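Side-chain contacts in putative uncharacterized protein (Wolbachia pipientis, PDB 3F4S), which probably acts as a DsbA-type thiol-disulfide oxidoreductase of the thioredoxin fold, introducing disulfide bonds into other proteins: residues I115-Y120 / L129-A134; F79-L84 / N106-V111; E67-T72 / V205-Y210. The protein carries 1 engineered substitution. One frame throughout, in Å; residues are numbered along the deposited sequence. Where two conformers were deposited one is given.

How the interactions relate
Interaction 2 lies in the core, about 6 Å between its centre and that of the chain. Interactions 1 and 3 lie further out, on opposite sides of that centre. Interaction 3 is still largely buried, with Asp207 on its exposed side; interaction 1 is only partly buried. Interactions 1 and 2 touch: Ile132 packs on Phe107 and Val111, and Trp118 on Val111. Both involve the helical part of the protein, and interaction 2 ties it to the sheet. Interaction 2 sets one buried amide against two rings. Interaction 1 pairs a buried apolar contact with a polar one near the surface. Interaction 3 combines a CH-pi contact with a tyrosine-aspartate hydrogen bond and a water.

Interaction 1 of 3, residues I115-Y120 / L129-A134; sequences IDSWNY and LQRIAA
Trp118 and Leu129 make the apolar half of this contact. The six-membered side of the indole reaches the leucine: Trp118 CH2 lies 3.6 Å from Leu129 CD2 and 3.8 Å from Leu129 CG. The methyl comes in at a slant, neither squarely over the ring nor in its plane. The polar half is Ser117 with Arg131. Ser117 OG sits 3.2 Å from Arg131 NH2, at the edge of the guanidinium and near its plane. Ser117 CB is almost as near the same nitrogen, at 3.4 Å.

Arg131 starts with CG anti to the backbone N (chi1 178°), then bends at chi2 and chi3. The bends bring the guanidinium across to the loop. Its other terminal nitrogen, NH1, is hydrogen-bonded with Ser114 OG, just before the 3-10 segment, and this bond probably sets the turn of the group.

Further out, Trp118 packs on Val111 of helix 101-113 and on Thr50, the residue before Cys51 of the Cys51-Cys54 disulfide, and makes a cation-pi contact with Arg87. Leu129 packs on Phe143 and Ile147 of helix 140-147. Within the loop, Tyr120 OH donates to Ile115 O at 2.7 Å, from above the carbonyl plane. This bond links the two ends of segment 115-120.

The loop after helix 101-113 thus packs against helix 127-135 in the helical part typical of DsbA proteins. Through Thr50, Trp118 ties this packing to the neighbourhood of the disulfide.

The two halves differ in burial. Trp118 and Leu129 are buried, while Ser117 is exposed and Arg131 partly so. The chemistry implies a hydrophobic hold on the inside and a polar fringe outside.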
loop_
_atom_site.group_PDB
_atom_site.type_symbol
_atom_site.label_atom_id
_atom_site.label_comp_id
_atom_site.label_asym_id
_atom_site.label_seq_id
_atom_site.Cartn_x
_atom_site.Cartn_y
_atom_site.Cartn_z
ATOM N N ILE A 115 1.277 -6.913 -14.008
ATOM C CA ILE A 115 2.043 -8.042 -13.481
ATOM C C ILE A 115 2.419 -9.095 -14.543
ATOM O O ILE A 115 3.524 -9.646 -14.498
ATOM C CB ILE A 115 1.318 -8.711 -12.278
ATOM C CG1 ILE A 115 2.230 -9.728 -11.583
ATOM C CG2 ILE A 115 0.016 -9.355 -12.720
ATOM C CD1 ILE A 115 1.688 -10.204 -10.257
ATOM N N ASP A 116 1.524 -9.364 -15.497
ATOM C CA ASP A 116 1.807 -10.350 -16.556
ATOM C C ASP A 116 2.962 -9.933 -17.473
ATOM O O ASP A 116 3.441 -10.739 -18.282
ATOM C CB ASP A 116 0.581 -10.605 -17.445
ATOM C CG ASP A 116 -0.540 -11.350 -16.735
ATOM O OD1 ASP A 116 -0.445 -11.639 -15.523
ATOM O OD2 ASP A 116 -1.547 -11.632 -17.416
ATOM N N SER A 117 3.392 -8.678 -17.371
ATOM C CA SER A 117 4.354 -8.137 -18.326
ATOM C C SER A 117 5.811 -8.109 -17.859
ATOM O O SER A 117 6.690 -7.705 -18.621
ATOM C CB SER A 117 3.936 -6.740 -18.785
ATOM O OG SER A 117 2.740 -6.784 -19.534
ATOM N N TRP A 118 6.072 -8.509 -16.614
ATOM C CA TRP A 118 7.453 -8.675 -16.178
ATOM C C TRP A 118 8.124 -9.738 -17.047
ATOM O O TRP A 118 7.450 -10.531 -17.719
ATOM C CB TRP A 118 7.517 -9.136 -14.718
ATOM C CG TRP A 118 7.117 -8.121 -13.710
ATOM C CD1 TRP A 118 5.997 -8.149 -12.916
ATOM C CD2 TRP A 118 7.844 -6.945 -13.338
ATOM N NE1 TRP A 118 5.975 -7.052 -12.096
ATOM C CE2 TRP A 118 7.099 -6.299 -12.325
ATOM C CE3 TRP A 118 9.041 -6.365 -13.773
ATOM C CZ2 TRP A 118 7.516 -5.104 -11.733
ATOM C CZ3 TRP A 118 9.456 -5.173 -13.180
ATOM C CH2 TRP A 118 8.696 -4.560 -12.167
ATOM N N ASN A 119 9.451 -9.761 -17.018
ATOM C CA ASN A 119 10.223 -10.833 -17.636
ATOM C C ASN A 119 10.464 -11.915 -16.592
ATOM O O ASN A 119 11.258 -11.726 -15.666
ATOM C CB ASN A 119 11.555 -10.288 -18.165
ATOM C CG ASN A 119 12.336 -11.310 -18.979
ATOM O OD1 ASN A 119 12.158 -12.520 -18.831
ATOM N ND2 ASN A 119 13.209 -10.817 -19.849
ATOM N N TYR A 120 9.767 -13.041 -16.720
ATOM C CA TYR A 120 9.859 -14.096 -15.706
ATOM C C TYR A 120 11.082 -15.002 -15.865
ATOM O O TYR A 120 11.335 -15.889 -15.042
ATOM C CB TYR A 120 8.533 -14.877 -15.620
ATOM C CG TYR A 120 7.484 -14.022 -14.952
ATOM C CD1 TYR A 120 7.365 -14.002 -13.565
ATOM C CD2 TYR A 120 6.659 -13.183 -15.695
ATOM C CE1 TYR A 120 6.431 -13.189 -12.931
ATOM C CE2 TYR A 120 5.731 -12.359 -15.073
ATOM C CZ TYR A 120 5.616 -12.377 -13.689
ATOM O OH TYR A 120 4.700 -11.571 -13.050
ATOM N N LEU A 129 9.114 -1.346 -15.963
ATOM C CA LEU A 129 9.210 -0.046 -15.299
ATOM C C LEU A 129 9.565 1.074 -16.290
ATOM O O LEU A 129 9.098 2.194 -16.141
ATOM C CB LEU A 129 10.201 -0.083 -14.124
ATOM C CG LEU A 129 9.883 -1.075 -12.994
ATOM C CD1 LEU A 129 10.867 -0.928 -11.836
ATOM C CD2 LEU A 129 8.448 -0.934 -12.502
ATOM N N GLN A 130 10.397 0.779 -17.287
ATOM C CA GLN A 130 10.690 1.761 -18.335
ATOM C C GLN A 130 9.406 2.144 -19.064
ATOM O O GLN A 130 9.193 3.311 -19.386
ATOM C CB GLN A 130 11.704 1.224 -19.349
ATOM C CG GLN A 130 13.059 0.849 -18.770
ATOM C CD GLN A 130 14.020 0.311 -19.822
ATOM O OE1 GLN A 130 13.726 0.318 -21.021
ATOM N NE2 GLN A 130 15.182 -0.143 -19.377
ATOM N N ARG A 131 8.555 1.155 -19.318
ATOM C CA ARG A 131 7.298 1.403 -20.011
ATOM C C ARG A 131 6.370 2.268 -19.164
ATOM O O ARG A 131 5.788 3.249 -19.641
ATOM C CB ARG A 131 6.619 0.084 -20.392
ATOM C CG ARG A 131 5.266 0.269 -21.083
ATOM C CD ARG A 131 4.137 -0.193 -20.188
ATOM N NE ARG A 131 3.995 -1.648 -20.240
ATOM C CZ ARG A 131 3.057 -2.340 -19.606
ATOM N NH1 ARG A 131 2.168 -1.730 -18.828
ATOM N NH2 ARG A 131 3.015 -3.653 -19.746
ATOM N N ILE A 132 6.243 1.914 -17.896
ATOM C CA ILE A 132 5.382 2.677 -17.001
ATOM C C ILE A 132 5.897 4.108 -16.827
ATOM O O ILE A 132 5.115 5.064 -16.806
ATOM C CB ILE A 132 5.215 1.968 -15.650
ATOM C CG1 ILE A 132 4.405 0.676 -15.849
ATOM C CG2 ILE A 132 4.559 2.904 -14.636
ATOM C CD1 ILE A 132 4.276 -0.200 -14.603
ATOM N N ALA A 133 7.212 4.252 -16.709
ATOM C CA ALA A 133 7.842 5.564 -16.614
ATOM C C ALA A 133 7.542 6.407 -17.857
ATOM O O ALA A 133 7.172 7.574 -17.756
ATOM C CB ALA A 133 9.343 5.411 -16.422
ATOM N N ALA A 134 7.682 5.811 -19.035
ATOM C CA ALA A 134 7.414 6.546 -20.265
ATOM C C ALA A 134 5.951 6.993 -20.336
ATOM O O ALA A 134 5.653 8.142 -20.669
ATOM C CB ALA A 134 7.785 5.713 -21.482
#

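Interaction 2 of 3, residues F79-L84 / N106-V111; sequences FRHFPL and NFNKAV
Asn108 meets both Phe79 and His81, and all three residues are buried. The contact is one asparagine amide set against two rings. No hydrogen bond crosses between the segments.

The first kind of contact is amide nitrogen against an aromatic ring. Asn108 ND2 lies 3.7 Å from Phe79 CD2 and 3.9 Å from Phe79 CE2. The approach is oblique, and the ring and amide planes are 49° apart. Phe79 holds CG anti to its backbone N, with chi1 at -178°. This sends the ring from the strand toward the helix.

The second kind is amide oxygen against a ring C-H. Asn108 OD1 stands 3.5 Å from His81 CE1, at the edge of the imidazole and near its plane. The two side chains come from opposite directions, and the ring and amide planes are nearly perpendicular, 82° apart. The oxygen thus faces the polarised C-H of the imidazole. Asn108 OD1 is buried by this contact and has no hydrogen-bond partner anywhere in the model. The C-H may give it modest electrostatic relief. The imidazole itself is held from elsewhere, since His81 NE2 is hydrogen-bonded with Ser95 OG. That second-shell bond probably sets which edge of the ring faces the amide.

Further packing surrounds the pair. Phe79 lies on Ala47 of strand 41-47, and His81 on Ala92 of helix 86-94.

Strand 75-81 belongs to the thioredoxin sheet, and helix 101-113 to the helical region that follows it in the chain. The arrangement is a sheet-to-helix junction of the DsbA fold, in which a helical domain is inserted into the thioredoxin fold.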
loop_
_atom_site.group_PDB
_atom_site.type_symbol
_atom_site.label_atom_id
_atom_site.label_comp_id
_atom_site.label_asym_id
_atom_site.label_seq_id
_atom_site.Cartn_x
_atom_site.Cartn_y
_atom_site.Cartn_z
ATOM N N PHE A 79 -0.740 2.770 2.019
ATOM C CA PHE A 79 -0.071 1.628 1.414
ATOM C C PHE A 79 1.393 1.658 1.822
ATOM O O PHE A 79 2.053 2.695 1.695
ATOM C CB PHE A 79 -0.172 1.697 -0.111
ATOM C CG PHE A 79 0.454 0.521 -0.814
ATOM C CD1 PHE A 79 -0.133 -0.731 -0.747
ATOM C CD2 PHE A 79 1.627 0.665 -1.537
ATOM C CE1 PHE A 79 0.432 -1.819 -1.386
ATOM C CE2 PHE A 79 2.203 -0.421 -2.183
ATOM C CZ PHE A 79 1.601 -1.669 -2.106
ATOM N N ARG A 80 1.892 0.526 2.308
ATOM C CA ARG A 80 3.300 0.391 2.670
ATOM C C ARG A 80 3.926 -0.749 1.879
ATOM O O ARG A 80 3.331 -1.823 1.735
ATOM C CB ARG A 80 3.464 0.172 4.177
ATOM C CG ARG A 80 3.105 1.409 5.003
ATOM C CD ARG A 80 3.187 1.164 6.504
ATOM N NE ARG A 80 2.716 2.329 7.248
ATOM C CZ ARG A 80 2.371 2.303 8.531
ATOM N NH1 ARG A 80 2.450 1.166 9.213
ATOM N NH2 ARG A 80 1.954 3.412 9.132
ATOM N N HIS A 81 5.117 -0.504 1.345
ATOM C CA HIS A 81 5.784 -1.483 0.493
ATOM C C HIS A 81 6.279 -2.685 1.300
ATOM O O HIS A 81 6.681 -2.558 2.467
ATOM C CB HIS A 81 6.964 -0.839 -0.242
ATOM C CG HIS A 81 6.556 0.123 -1.318
ATOM N ND1 HIS A 81 5.845 -0.268 -2.432
ATOM C CD2 HIS A 81 6.766 1.455 -1.453
ATOM C CE1 HIS A 81 5.633 0.780 -3.209
ATOM N NE2 HIS A 81 6.182 1.838 -2.638
ATOM N N PHE A 82 6.241 -3.854 0.673
ATOM C CA PHE A 82 6.798 -5.061 1.262
ATOM C C PHE A 82 7.413 -5.870 0.131
ATOM O O PHE A 82 6.867 -6.901 -0.270
ATOM C CB PHE A 82 5.696 -5.871 1.947
ATOM C CG PHE A 82 6.203 -6.838 2.982
ATOM C CD1 PHE A 82 6.285 -6.462 4.314
ATOM C CD2 PHE A 82 6.597 -8.119 2.626
ATOM C CE1 PHE A 82 6.745 -7.348 5.281
ATOM C CE2 PHE A 82 7.060 -9.014 3.586
ATOM C CZ PHE A 82 7.135 -8.626 4.917
ATOM N N PRO A 83 8.550 -5.403 -0.410
ATOM C CA PRO A 83 9.060 -6.095 -1.598
ATOM C C PRO A 83 9.749 -7.403 -1.252
ATOM O O PRO A 83 10.304 -7.553 -0.159
ATOM C CB PRO A 83 10.042 -5.085 -2.202
ATOM C CG PRO A 83 9.621 -3.759 -1.621
ATOM C CD PRO A 83 9.188 -4.089 -0.229
ATOM N N LEU A 84 9.673 -8.346 -2.187
ATOM C CA LEU A 84 10.167 -9.701 -1.959
ATOM C C LEU A 84 11.175 -10.151 -3.006
ATOM O O LEU A 84 11.696 -11.270 -2.936
ATOM C CB LEU A 84 8.998 -10.687 -1.919
ATOM C CG LEU A 84 8.039 -10.473 -0.749
ATOM C CD1 LEU A 84 6.847 -11.386 -0.890
ATOM C CD2 LEU A 84 8.746 -10.709 0.585
ATOM N N ASN A 106 -1.433 5.861 -8.359
ATOM C CA ASN A 106 -1.588 5.448 -9.755
ATOM C C ASN A 106 -0.373 4.689 -10.276
ATOM O O ASN A 106 -0.502 3.794 -11.115
ATOM C CB ASN A 106 -1.915 6.641 -10.659
ATOM C CG ASN A 106 -3.383 7.013 -10.613
ATOM O OD1 ASN A 106 -4.223 6.205 -10.224
ATOM N ND2 ASN A 106 -3.701 8.242 -11.005
ATOM N N PHE A 107 0.808 5.039 -9.780
ATOM C CA PHE A 107 1.992 4.289 -10.155
ATOM C C PHE A 107 1.901 2.852 -9.627
ATOM O O PHE A 107 2.080 1.883 -10.380
ATOM C CB PHE A 107 3.285 4.948 -9.659
ATOM C CG PHE A 107 4.492 4.070 -9.845
ATOM C CD1 PHE A 107 5.161 4.042 -11.066
ATOM C CD2 PHE A 107 4.908 3.211 -8.833
ATOM C CE1 PHE A 107 6.256 3.213 -11.256
ATOM C CE2 PHE A 107 5.997 2.373 -9.015
ATOM C CZ PHE A 107 6.674 2.371 -10.228
ATOM N N ASN A 108 1.643 2.710 -8.332
ATOM C CA ASN A 108 1.518 1.372 -7.756
ATOM C C ASN A 108 0.431 0.560 -8.453
ATOM O O ASN A 108 0.619 -0.627 -8.737
ATOM C CB ASN A 108 1.306 1.432 -6.241
ATOM C CG ASN A 108 2.527 1.956 -5.517
ATOM O OD1 ASN A 108 3.656 1.672 -5.911
ATOM N ND2 ASN A 108 2.310 2.747 -4.474
ATOM N N LYS A 109 -0.693 1.217 -8.738
ATOM C CA LYS A 109 -1.802 0.604 -9.469
ATOM C C LYS A 109 -1.352 0.064 -10.833
ATOM O O LYS A 109 -1.709 -1.055 -11.228
ATOM C CB LYS A 109 -2.948 1.606 -9.649
ATOM C CG LYS A 109 -4.136 1.033 -10.410
ATOM C CD LYS A 109 -5.372 1.897 -10.221
ATOM C CE LYS A 109 -5.162 3.272 -10.818
ATOM N NZ LYS A 109 -5.370 3.263 -12.289
ATOM N N ALA A 110 -0.565 0.862 -11.547
ATOM C CA ALA A 110 -0.066 0.459 -12.860
ATOM C C ALA A 110 0.851 -0.758 -12.742
ATOM O O ALA A 110 0.781 -1.674 -13.562
ATOM C CB ALA A 110 0.676 1.605 -13.530
ATOM N N VAL A 111 1.723 -0.766 -11.738
ATOM C CA VAL A 111 2.605 -1.921 -11.555
ATOM C C VAL A 111 1.779 -3.187 -11.273
ATOM O O VAL A 111 1.975 -4.229 -11.916
ATOM C CB VAL A 111 3.684 -1.678 -10.460
ATOM C CG1 VAL A 111 4.577 -2.915 -10.300
ATOM C CG2 VAL A 111 4.533 -0.429 -10.810
#

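Interaction 3 of 3, residues E67-T72 / V205-Y210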
loop_
_atom_site.group_PDB
_atom_site.type_symbol
_atom_site.label_atom_id
_atom_site.label_comp_id
_atom_site.label_asym_id
_atom_site.label_seq_id
_atom_site.Cartn_x
_atom_site.Cartn_y
_atom_site.Cartn_z
ATOM N N GLU A 67 -13.726 3.697 -4.311
ATOM C CA GLU A 67 -14.924 4.461 -4.662
ATOM C C GLU A 67 -15.885 4.578 -3.483
ATOM O O GLU A 67 -16.450 5.640 -3.235
ATOM C CB GLU A 67 -15.649 3.839 -5.862
ATOM C CG GLU A 67 -16.927 4.581 -6.251
ATOM C CD GLU A 67 -17.763 3.839 -7.280
ATOM O OE1 GLU A 67 -17.385 2.714 -7.659
ATOM O OE2 GLU A 67 -18.806 4.383 -7.707
ATOM N N LYS A 68 -16.063 3.482 -2.757
ATOM C CA LYS A 68 -17.029 3.434 -1.665
ATOM C C LYS A 68 -16.565 4.143 -0.388
ATOM O O LYS A 68 -17.371 4.770 0.307
ATOM C CB LYS A 68 -17.373 1.972 -1.360
ATOM C CG LYS A 68 -18.623 1.758 -0.529
ATOM C CD LYS A 68 -18.913 0.267 -0.397
ATOM C CE LYS A 68 -20.135 -0.008 0.462
ATOM N NZ LYS A 68 -21.399 0.369 -0.225
ATOM N N TYR A 69 -15.273 4.059 -0.082
ATOM C CA TYR A 69 -14.790 4.463 1.239
ATOM C C TYR A 69 -13.725 5.559 1.264
ATOM O O TYR A 69 -13.649 6.323 2.222
ATOM C CB TYR A 69 -14.268 3.245 2.011
ATOM C CG TYR A 69 -15.326 2.208 2.276
ATOM C CD1 TYR A 69 -16.373 2.463 3.153
ATOM C CD2 TYR A 69 -15.282 0.973 1.646
ATOM C CE1 TYR A 69 -17.341 1.510 3.401
ATOM C CE2 TYR A 69 -16.246 0.021 1.881
ATOM C CZ TYR A 69 -17.272 0.293 2.756
ATOM O OH TYR A 69 -18.228 -0.664 2.983
ATOM N N ILE A 70 -12.893 5.625 0.234
ATOM C CA ILE A 70 -11.785 6.577 0.233
ATOM C C ILE A 70 -12.181 7.900 -0.428
ATOM O O ILE A 70 -11.961 8.986 0.123
ATOM C CB ILE A 70 -10.534 5.975 -0.454
ATOM C CG1 ILE A 70 -10.146 4.652 0.218
ATOM C CG2 ILE A 70 -9.382 6.971 -0.423
ATOM C CD1 ILE A 70 -9.027 3.887 -0.484
ATOM N N ASP A 71 -12.776 7.796 -1.609
ATOM C CA ASP A 71 -13.260 8.958 -2.335
ATOM C C ASP A 71 -14.367 9.668 -1.549
ATOM O O ASP A 71 -14.592 10.867 -1.708
ATOM C CB ASP A 71 -13.798 8.530 -3.701
ATOM C CG ASP A 71 -12.717 7.984 -4.610
ATOM O OD1 ASP A 71 -11.522 8.113 -4.269
ATOM O OD2 ASP A 71 -13.068 7.425 -5.669
ATOM N N THR A 72 -15.053 8.914 -0.696
ATOM C CA THR A 72 -16.197 9.429 0.049
ATOM C C THR A 72 -15.809 10.032 1.399
ATOM O O THR A 72 -16.662 10.566 2.110
ATOM C CB THR A 72 -17.213 8.314 0.306
ATOM O OG1 THR A 72 -16.529 7.191 0.874
ATOM C CG2 THR A 72 -17.887 7.890 -0.996
ATOM N N VAL A 205 -16.583 -5.547 7.210
ATOM C CA VAL A 205 -15.637 -5.083 8.223
ATOM C C VAL A 205 -15.683 -3.562 8.355
ATOM O O VAL A 205 -15.797 -3.023 9.459
ATOM C CB VAL A 205 -14.188 -5.529 7.886
ATOM C CG1 VAL A 205 -13.177 -4.766 8.731
ATOM C CG2 VAL A 205 -14.024 -7.032 8.070
ATOM N N ILE A 206 -15.608 -2.871 7.224
ATOM C CA ILE A 206 -15.517 -1.411 7.235
ATOM C C ILE A 206 -16.826 -0.744 7.665
ATOM O O ILE A 206 -16.815 0.196 8.460
ATOM C CB ILE A 206 -15.039 -0.869 5.874
ATOM C CG1 ILE A 206 -13.594 -1.308 5.619
ATOM C CG2 ILE A 206 -15.134 0.643 5.840
ATOM C CD1 ILE A 206 -13.130 -1.116 4.185
ATOM N N ASP A 207 -17.952 -1.236 7.158
ATOM C CA ASP A 207 -19.253 -0.702 7.565
ATOM C C ASP A 207 -19.453 -0.782 9.074
ATOM O O ASP A 207 -19.895 0.181 9.700
ATOM C CB ASP A 207 -20.391 -1.434 6.856
ATOM C CG ASP A 207 -20.567 -0.988 5.424
ATOM O OD1 ASP A 207 -19.874 -0.036 5.003
ATOM O OD2 ASP A 207 -21.406 -1.589 4.722
ATOM N N LYS A 208 -19.135 -1.938 9.651
ATOM C CA LYS A 208 -19.306 -2.157 11.086
ATOM C C LYS A 208 -18.433 -1.202 11.898
ATOM O O LYS A 208 -18.872 -0.625 12.895
ATOM C CB LYS A 208 -18.967 -3.606 11.441
ATOM N N LEU A 209 -17.194 -1.033 11.454
ATOM C CA LEU A 209 -16.247 -0.165 12.137
ATOM C C LEU A 209 -16.667 1.298 11.992
ATOM O O LEU A 209 -16.606 2.074 12.949
ATOM C CB LEU A 209 -14.847 -0.376 11.563
ATOM C CG LEU A 209 -13.640 -0.293 12.498
ATOM C CD1 LEU A 209 -13.809 -1.189 13.714
ATOM C CD2 LEU A 209 -12.380 -0.665 11.731
ATOM N N TYR A 210 -17.107 1.664 10.790
ATOM C CA TYR A 210 -17.550 3.026 10.515
ATOM C C TYR A 210 -18.727 3.415 11.410
ATOM O O TYR A 210 -18.780 4.527 11.938
ATOM C CB TYR A 210 -17.934 3.165 9.041
ATOM C CG TYR A 210 -18.537 4.500 8.679
ATOM C CD1 TYR A 210 -17.733 5.592 8.389
ATOM C CD2 TYR A 210 -19.913 4.666 8.618
ATOM C CE1 TYR A 210 -18.283 6.814 8.054
ATOM C CE2 TYR A 210 -20.473 5.881 8.283
ATOM C CZ TYR A 210 -19.652 6.951 8.001
ATOM O OH TYR A 210 -20.208 8.162 7.663
HETATM O O HOH W 1 -22.507 -1.237 2.355
#
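Segments 67-72 and 205-210 come nearest at Tyr69 and Ile206, whose CA atoms are 8.4 Å apart. The first helix widens into a pi-type turn over residues 67-70.

Tyr69 carries the contact. Its side chain runs out toward the second helix and uses one ring face, one edge and the hydroxyl. Ile206 CG2 sits over the face, 3.6 Å from the ring centroid and 20° off the ring normal. This is a CH-pi contact, and the methyl is shifted toward the CE1 rim, with CE1 itself 3.4 Å from Ile206 CG2. Ile206 CD1 lies farther off, near CD2 and CE2 of the ring. With CG2 anti to the backbone N and CG1 at chi1 -66°, both branches face the tyrosine. On the opposite face of the ring lies Lys68 CG, so the ring is held between the two aliphatic groups.

The hydroxyl makes the polar link. Tyr69 OH donates to Asp207 OD1 at 2.7 Å. It meets the oxygen from above the carboxylate plane, 54° out of it. Near the ring plane, the same oxygen also lies 3.4 Å from Tyr69 CE1. The other oxygen, Asp207 OD2, accepts from a water at 2.6 Å. That water takes a weak bond from Lys68 NZ. The lysine and aspartate charges do not touch directly, but their attraction may favour the bridge.

The buried side of the contact faces the sheet. Thr203, one turn earlier on helix 199-216, also touches Tyr69 and Lys68. Tyr69 and Ile206 both pack on Met75 of strand 75-81, and Val205 packs on Ile177 of strand 174-179. Helices 62-70 and 199-216 thus pack side by side on the central sheet of the thioredoxin fold.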